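Local atomic coordinates of 5-ketofructose reductase (Gluconobacter sp., PDB entry 7COK), a protein that probably reduces 5-ketofructose with a nicotinamide cofactor, as a member of a novel class in the shikimate dehydrogenase family. Residues A[274-277]-A[278-282]; A[160-163]-A[164-167]; A[114-117]-A[118-122]. All coordinates share one frame; numbering follows the deposited sequence.

Contact 1 of 3, residues A[274-277]-A[278-282]; sequences AQTL and ENIFG
A274, Q275, T276 and L277 each offer a backbone carbonyl to the N-H four residues on, at E278, N279, I280 and F281, over two regular turns of helix with nearly even bonds, such as F281 N to L277 O at 2.9 Å. At the end of the segment G282 has a positive phi, and its N bonds weakly to E278 O and N279 O.

On the exposed side, Q275 reaches along the helix to N279. Its CG stands anti to the backbone N (chi1 -167°), and the chain then bends at chi2, which brings the amide back over the next turn. NE2 lies 2.9 Å from N279 OD1. The N-H points poorly, so the bond is weak, and the two amide planes stand 75° apart. Neither amide is held flat against the other.

T276 and I280 lie side by side and point the same way. T276 CG2 is 3.9 Å from I280 CD1. OG1 of T276 turns back instead and bonds to V272 O.

F281 lays one face of its ring over the carbonyl oxygen of L277, with CG 3.2 Å from L277 O. Ring atom CE2 also reaches L277 CB, at 4.1 Å. E278 CG rests 3.2 Å from A274 O, while its carboxylate leads away.

Outside the segments, T276, L277 and I280 pack on helix 23-34, and I280 also meets F6 of the second subunit. A274, E278 and F281 touch L249 of helix 248-264. This is the last helix of a shikimate dehydrogenase fold, returning from the C-terminal part of the chain to lie against the N-terminal, substrate-binding domain.

Contact 2 of 3, residues A[160-163]-A[164-167]; sequences KAET and IAAL
E162 leans forward over the next turn, with one acid oxygen toward the methyl of A165 and the other toward that of A166. CG of E162 is anti to the backbone N (chi1 -175°), and a bend at chi2 curls the acid back toward the helix. OE1 comes within 4.0 Å of A165 CB. OE2 lies farther off, 4.5 Å from A166 CB. The touch is a loose one, of acid oxygens on methyl groups. A166 CB makes a closer approach to the same residue, 3.3 Å from the backbone O of E162.

T163 turns its two branches to different tasks. OG1 lies beside its own backbone N and bonds to S159 O, one turn back. CG2 points the other way along the helix, 3.7 Å from I164 N. The hydroxyl of this exposed residue is thus held by its own helix.

This turn belongs to helix 158-171, the crossover helix of a beta-alpha-beta unit between strands 150-155 and 175-180, as in a Rossmann-type domain. Its buried side carries A161, I164 and A165. A161 touches I153 and A178, one on each of those strands.

I164 lies on this buried side of the helix, whereas E162 is on the exposed side. CG1 of I164 runs back beside the backbone, 4.0 Å from K160 O. Beyond the turn, I164 meets I153, A140 and R137, and A132 in the loop of a possible glycine-rich dinucleotide-binding motif. L167, three residues on, packs on R137 and V141 of helix 134-145.

Three backbone bonds tie the segments, while K160 O to I164 N is long at 3.6 Å. A165 N bonds to A161 O at 2.8 Å in a nearly straight bond (172° at the hydrogen). A166 N to E162 O and L167 N to T163 O continue the series.

Contact 3 of 3, residues A[114-117]-A[118-122]; sequences ASLK and TVTSP
S115 O and T118 form a double polar grip. T118 OG1 donates to S115 O at 2.6 Å and lies in the carbonyl plane. T118 N also bonds to S115 O, at 3.2 Å, but from well above that plane. The first torsion of T118 (chi1 65°) tucks OG1 between its backbone N and carbonyl carbon, where it can reach back one turn.

L116 O likewise takes two donors. V119 N comes at 2.8 Å from above the carbonyl plane, and T120 N at 3.0 Å within it. Three-residue and four-residue spacings are mixed here, and L116 O takes one of each. A weaker CA-H...O contact follows, K117 CA to T120 O at 3.3 Å. The hydroxyl of T120 faces elsewhere, bonded to K125 NZ.

The apolar contacts centre on the two methyls of L116. CD2 meets P122 CB at 3.8 Å. CD1 meets T120 CG2 at 4.0 Å and, more loosely, V119 CG2. L116 also reaches V221 and L143. With an alanine here, the L116 methyls that P122 and T120 pack against are gone, and a gap would probably open toward V221 and L143.

Together these contacts turn the chain out of helix 110-117. The following loop leads to strand 126-130, a central strand of the parallel sheet in the Rossmann-type, cofactor-binding domain expected of this family.

Overall arrangement
Along the chain the order is contact 3, contact 2, contact 1. Each closes only a turn or two of backbone, and they run in series, so none nests in or crosses another. Contact 3 (114-122) marks the exit from helix 110-117 toward strand 126-130. Contact 2 (160-167) lies on helix 158-171, which flanks the same parallel sheet; the two centres are about 24 Å apart. Contact 1 (274-282) ends the modelled chain on helix 270-281, beside the N-terminal domain. Its centre lies about 34 Å from that of contact 2, across the centre of the chain. Helix 248-264 touches both contact 1 and contact 3.

Contact 1 of 3, residues A[274-277]-A[278-282]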
loop_
_atom_site.group_PDB
_atom_site.type_symbol
_atom_site.label_atom_id
_atom_site.label_comp_id
_atom_site.label_asym_id
_atom_site.label_seq_id
_atom_site.Cartn_x
_atom_site.Cartn_y
_atom_site.Cartn_z
ATOM N N ALA A 274 -15.686 -7.415 13.668
ATOM C CA ALA A 274 -16.044 -8.754 14.117
ATOM C C ALA A 274 -16.827 -9.519 13.077
ATOM O O ALA A 274 -16.502 -10.666 12.777
ATOM C CB ALA A 274 -16.835 -8.681 15.401
ATOM N N GLN A 275 -17.841 -8.870 12.503
ATOM C CA GLN A 275 -18.647 -9.523 11.474
ATOM C C GLN A 275 -17.812 -9.906 10.260
ATOM O O GLN A 275 -18.003 -10.988 9.702
ATOM C CB GLN A 275 -19.884 -8.696 11.083
ATOM C CG GLN A 275 -20.920 -9.478 10.237
ATOM C CD GLN A 275 -21.351 -10.827 10.838
ATOM O OE1 GLN A 275 -21.424 -10.996 12.049
ATOM N NE2 GLN A 275 -21.626 -11.801 9.975
ATOM N N THR A 276 -16.828 -9.064 9.909
ATOM C CA THR A 276 -15.898 -9.371 8.817
ATOM C C THR A 276 -15.110 -10.680 9.079
ATOM O O THR A 276 -14.998 -11.540 8.188
ATOM C CB THR A 276 -14.948 -8.183 8.599
ATOM O OG1 THR A 276 -15.725 -7.039 8.234
ATOM C CG2 THR A 276 -13.916 -8.451 7.505
ATOM N N LEU A 277 -14.580 -10.829 10.295
ATOM C CA LEU A 277 -13.903 -12.065 10.690
ATOM C C LEU A 277 -14.865 -13.261 10.751
ATOM O O LEU A 277 -14.522 -14.349 10.282
ATOM C CB LEU A 277 -13.194 -11.876 12.034
ATOM C CG LEU A 277 -11.957 -10.988 12.149
ATOM C CD1 LEU A 277 -11.455 -11.107 13.584
ATOM C CD2 LEU A 277 -10.867 -11.414 11.174
ATOM N N GLU A 278 -16.083 -13.057 11.253
ATOM C CA GLU A 278 -17.076 -14.158 11.280
ATOM C C GLU A 278 -17.366 -14.661 9.866
ATOM O O GLU A 278 -17.410 -15.888 9.634
ATOM C CB GLU A 278 -18.386 -13.725 11.929
ATOM C CG GLU A 278 -18.305 -13.276 13.386
ATOM C CD GLU A 278 -18.379 -14.395 14.420
ATOM O OE1 GLU A 278 -18.492 -15.584 14.069
ATOM O OE2 GLU A 278 -18.320 -14.068 15.624
ATOM N N ASN A 279 -17.516 -13.732 8.909
ATOM C CA ASN A 279 -17.734 -14.112 7.504
ATOM C C ASN A 279 -16.552 -14.862 6.887
ATOM O O ASN A 279 -16.750 -15.867 6.188
ATOM C CB ASN A 279 -18.109 -12.908 6.626
ATOM C CG ASN A 279 -19.466 -12.301 6.971
ATOM O OD1 ASN A 279 -20.277 -12.907 7.657
ATOM N ND2 ASN A 279 -19.719 -11.091 6.455
ATOM N N ILE A 280 -15.335 -14.378 7.145
ATOM C CA ILE A 280 -14.100 -15.022 6.676
ATOM C C ILE A 280 -13.967 -16.449 7.225
ATOM O O ILE A 280 -13.622 -17.371 6.480
ATOM C CB ILE A 280 -12.867 -14.157 7.011
ATOM C CG1 ILE A 280 -12.836 -12.921 6.115
ATOM C CG2 ILE A 280 -11.565 -14.927 6.794
ATOM C CD1 ILE A 280 -12.009 -11.790 6.680
ATOM N N PHE A 281 -14.246 -16.618 8.516
ATOM C CA PHE A 281 -14.109 -17.911 9.181
ATOM C C PHE A 281 -15.221 -18.895 8.836
ATOM O O PHE A 281 -15.039 -20.108 9.014
ATOM C CB PHE A 281 -14.053 -17.754 10.703
ATOM C CG PHE A 281 -12.867 -16.985 11.216
ATOM C CD1 PHE A 281 -11.662 -16.910 10.507
ATOM C CD2 PHE A 281 -12.959 -16.333 12.444
ATOM C CE1 PHE A 281 -10.587 -16.192 11.012
ATOM C CE2 PHE A 281 -11.892 -15.609 12.951
ATOM C CZ PHE A 281 -10.704 -15.549 12.239
ATOM N N GLY A 282 -16.356 -18.375 8.368
ATOM C CA GLY A 282 -17.533 -19.185 8.024
ATOM C C GLY A 282 -18.307 -19.680 9.235
ATOM O O GLY A 282 -18.482 -18.982 10.238
#

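Contact 2 of 3, residues A[160-163]-A[164-167]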
loop_
_atom_site.group_PDB
_atom_site.type_symbol
_atom_site.label_atom_id
_atom_site.label_comp_id
_atom_site.label_asym_id
_atom_site.label_seq_id
_atom_site.Cartn_x
_atom_site.Cartn_y
_atom_site.Cartn_z
ATOM N N LYS A 160 9.352 -23.818 30.272
ATOM C CA LYS A 160 8.827 -22.718 29.434
ATOM C C LYS A 160 7.839 -21.848 30.216
ATOM O O LYS A 160 7.854 -20.620 30.085
ATOM C CB LYS A 160 8.165 -23.269 28.166
ATOM C CG LYS A 160 9.119 -23.976 27.210
ATOM C CD LYS A 160 9.578 -23.078 26.073
ATOM C CE LYS A 160 10.582 -23.772 25.155
ATOM N NZ LYS A 160 10.001 -24.813 24.261
ATOM N N ALA A 161 6.994 -22.472 31.037
ATOM C CA ALA A 161 6.151 -21.699 31.981
ATOM C C ALA A 161 6.998 -20.928 32.997
ATOM O O ALA A 161 6.702 -19.757 33.296
ATOM C CB ALA A 161 5.149 -22.610 32.697
ATOM N N GLU A 162 8.046 -21.584 33.521
ATOM C CA GLU A 162 8.938 -20.976 34.508
ATOM C C GLU A 162 9.625 -19.732 33.966
ATOM O O GLU A 162 9.852 -18.800 34.729
ATOM C CB GLU A 162 9.957 -21.997 35.067
ATOM C CG GLU A 162 10.857 -21.501 36.203
ATOM C CD GLU A 162 10.123 -20.908 37.397
ATOM O OE1 GLU A 162 8.973 -21.298 37.668
ATOM O OE2 GLU A 162 10.710 -20.040 38.082
ATOM N N THR A 163 9.899 -19.704 32.661
ATOM C CA THR A 163 10.482 -18.522 32.002
ATOM C C THR A 163 9.536 -17.323 32.139
ATOM O O THR A 163 9.950 -16.238 32.533
ATOM C CB THR A 163 10.833 -18.786 30.530
ATOM O OG1 THR A 163 11.848 -19.802 30.451
ATOM C CG2 THR A 163 11.368 -17.506 29.845
ATOM N N ILE A 164 8.253 -17.555 31.881
ATOM C CA ILE A 164 7.262 -16.512 32.044
ATOM C C ILE A 164 7.050 -16.149 33.536
ATOM O O ILE A 164 7.026 -14.961 33.896
ATOM C CB ILE A 164 5.950 -16.842 31.285
ATOM C CG1 ILE A 164 6.241 -17.026 29.780
ATOM C CG2 ILE A 164 4.912 -15.751 31.538
ATOM C CD1 ILE A 164 5.116 -17.608 28.941
ATOM N N ALA A 165 6.925 -17.149 34.413
ATOM C CA ALA A 165 6.817 -16.868 35.844
ATOM C C ALA A 165 7.966 -15.989 36.371
ATOM O O ALA A 165 7.698 -15.021 37.110
ATOM C CB ALA A 165 6.694 -18.150 36.658
ATOM N N ALA A 166 9.196 -16.306 35.941
ATOM C CA ALA A 166 10.409 -15.581 36.343
ATOM C C ALA A 166 10.348 -14.140 35.839
ATOM O O ALA A 166 10.657 -13.216 36.575
ATOM C CB ALA A 166 11.659 -16.279 35.827
ATOM N N LEU A 167 9.894 -13.956 34.602
ATOM C CA LEU A 167 9.699 -12.616 34.045
ATOM C C LEU A 167 8.748 -11.787 34.906
ATOM O O LEU A 167 9.022 -10.632 35.203
ATOM C CB LEU A 167 9.179 -12.700 32.606
ATOM C CG LEU A 167 8.862 -11.396 31.859
ATOM C CD1 LEU A 167 10.106 -10.568 31.579
ATOM C CD2 LEU A 167 8.152 -11.765 30.560
#

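Contact 3 of 3, residues A[114-117]-A[118-122]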
loop_
_atom_site.group_PDB
_atom_site.type_symbol
_atom_site.label_atom_id
_atom_site.label_comp_id
_atom_site.label_asym_id
_atom_site.label_seq_id
_atom_site.Cartn_x
_atom_site.Cartn_y
_atom_site.Cartn_z
ATOM N N ALA A 114 -8.434 -5.697 26.923
ATOM C CA ALA A 114 -9.635 -4.924 26.589
ATOM C C ALA A 114 -10.895 -5.775 26.711
ATOM O O ALA A 114 -11.889 -5.332 27.280
ATOM C CB ALA A 114 -9.525 -4.327 25.198
ATOM N N SER A 115 -10.873 -7.006 26.204
ATOM C CA SER A 115 -12.018 -7.905 26.395
ATOM C C SER A 115 -12.324 -8.125 27.884
ATOM O O SER A 115 -13.489 -8.062 28.306
ATOM C CB SER A 115 -11.766 -9.246 25.717
ATOM O OG SER A 115 -11.799 -9.122 24.283
ATOM N N LEU A 116 -11.267 -8.366 28.673
ATOM C CA LEU A 116 -11.398 -8.604 30.122
ATOM C C LEU A 116 -12.094 -7.429 30.806
ATOM O O LEU A 116 -13.029 -7.625 31.593
ATOM C CB LEU A 116 -10.028 -8.865 30.774
ATOM C CG LEU A 116 -10.131 -9.260 32.259
ATOM C CD1 LEU A 116 -10.843 -10.592 32.453
ATOM C CD2 LEU A 116 -8.769 -9.236 32.932
ATOM N N LYS A 117 -11.648 -6.221 30.473
ATOM C CA LYS A 117 -12.151 -4.997 31.090
ATOM C C LYS A 117 -13.648 -4.755 30.863
ATOM O O LYS A 117 -14.276 -4.018 31.641
ATOM C CB LYS A 117 -11.304 -3.805 30.665
ATOM C CG LYS A 117 -9.978 -3.768 31.418
ATOM C CD LYS A 117 -9.023 -2.703 30.920
ATOM C CE LYS A 117 -7.854 -2.527 31.866
ATOM N NZ LYS A 117 -7.032 -1.343 31.487
ATOM N N THR A 118 -14.232 -5.394 29.846
ATOM C CA THR A 118 -15.701 -5.337 29.673
ATOM C C THR A 118 -16.457 -6.084 30.766
ATOM O O THR A 118 -17.671 -5.878 30.931
ATOM C CB THR A 118 -16.200 -5.848 28.293
ATOM O OG1 THR A 118 -15.931 -7.239 28.162
ATOM C CG2 THR A 118 -15.547 -5.091 27.139
ATOM N N VAL A 119 -15.782 -6.983 31.478
ATOM C CA VAL A 119 -16.480 -7.790 32.495
ATOM C C VAL A 119 -15.988 -7.570 33.926
ATOM O O VAL A 119 -16.769 -7.705 34.869
ATOM C CB VAL A 119 -16.550 -9.296 32.129
ATOM C CG1 VAL A 119 -17.338 -9.491 30.833
ATOM C CG2 VAL A 119 -15.168 -9.924 32.012
ATOM N N THR A 120 -14.701 -7.268 34.078
ATOM C CA THR A 120 -14.088 -7.080 35.396
ATOM C C THR A 120 -12.719 -6.401 35.276
ATOM O O THR A 120 -12.153 -6.303 34.169
ATOM C CB THR A 120 -14.014 -8.422 36.189
ATOM O OG1 THR A 120 -13.390 -8.201 37.456
ATOM C CG2 THR A 120 -13.268 -9.515 35.413
ATOM N N SER A 121 -12.195 -5.920 36.401
ATOM C CA SER A 121 -10.844 -5.357 36.426
ATOM C C SER A 121 -9.821 -6.451 36.698
ATOM O O SER A 121 -10.084 -7.351 37.491
ATOM C CB SER A 121 -10.723 -4.260 37.485
ATOM O OG SER A 121 -9.413 -3.697 37.479
ATOM N N PRO A 122 -8.645 -6.365 36.053
ATOM C CA PRO A 122 -7.566 -7.311 36.332
ATOM C C PRO A 122 -6.861 -7.073 37.666
ATOM O O PRO A 122 -6.189 -7.979 38.159
ATOM C CB PRO A 122 -6.575 -7.054 35.192
ATOM C CG PRO A 122 -6.855 -5.661 34.748
ATOM C CD PRO A 122 -8.337 -5.525 34.874
#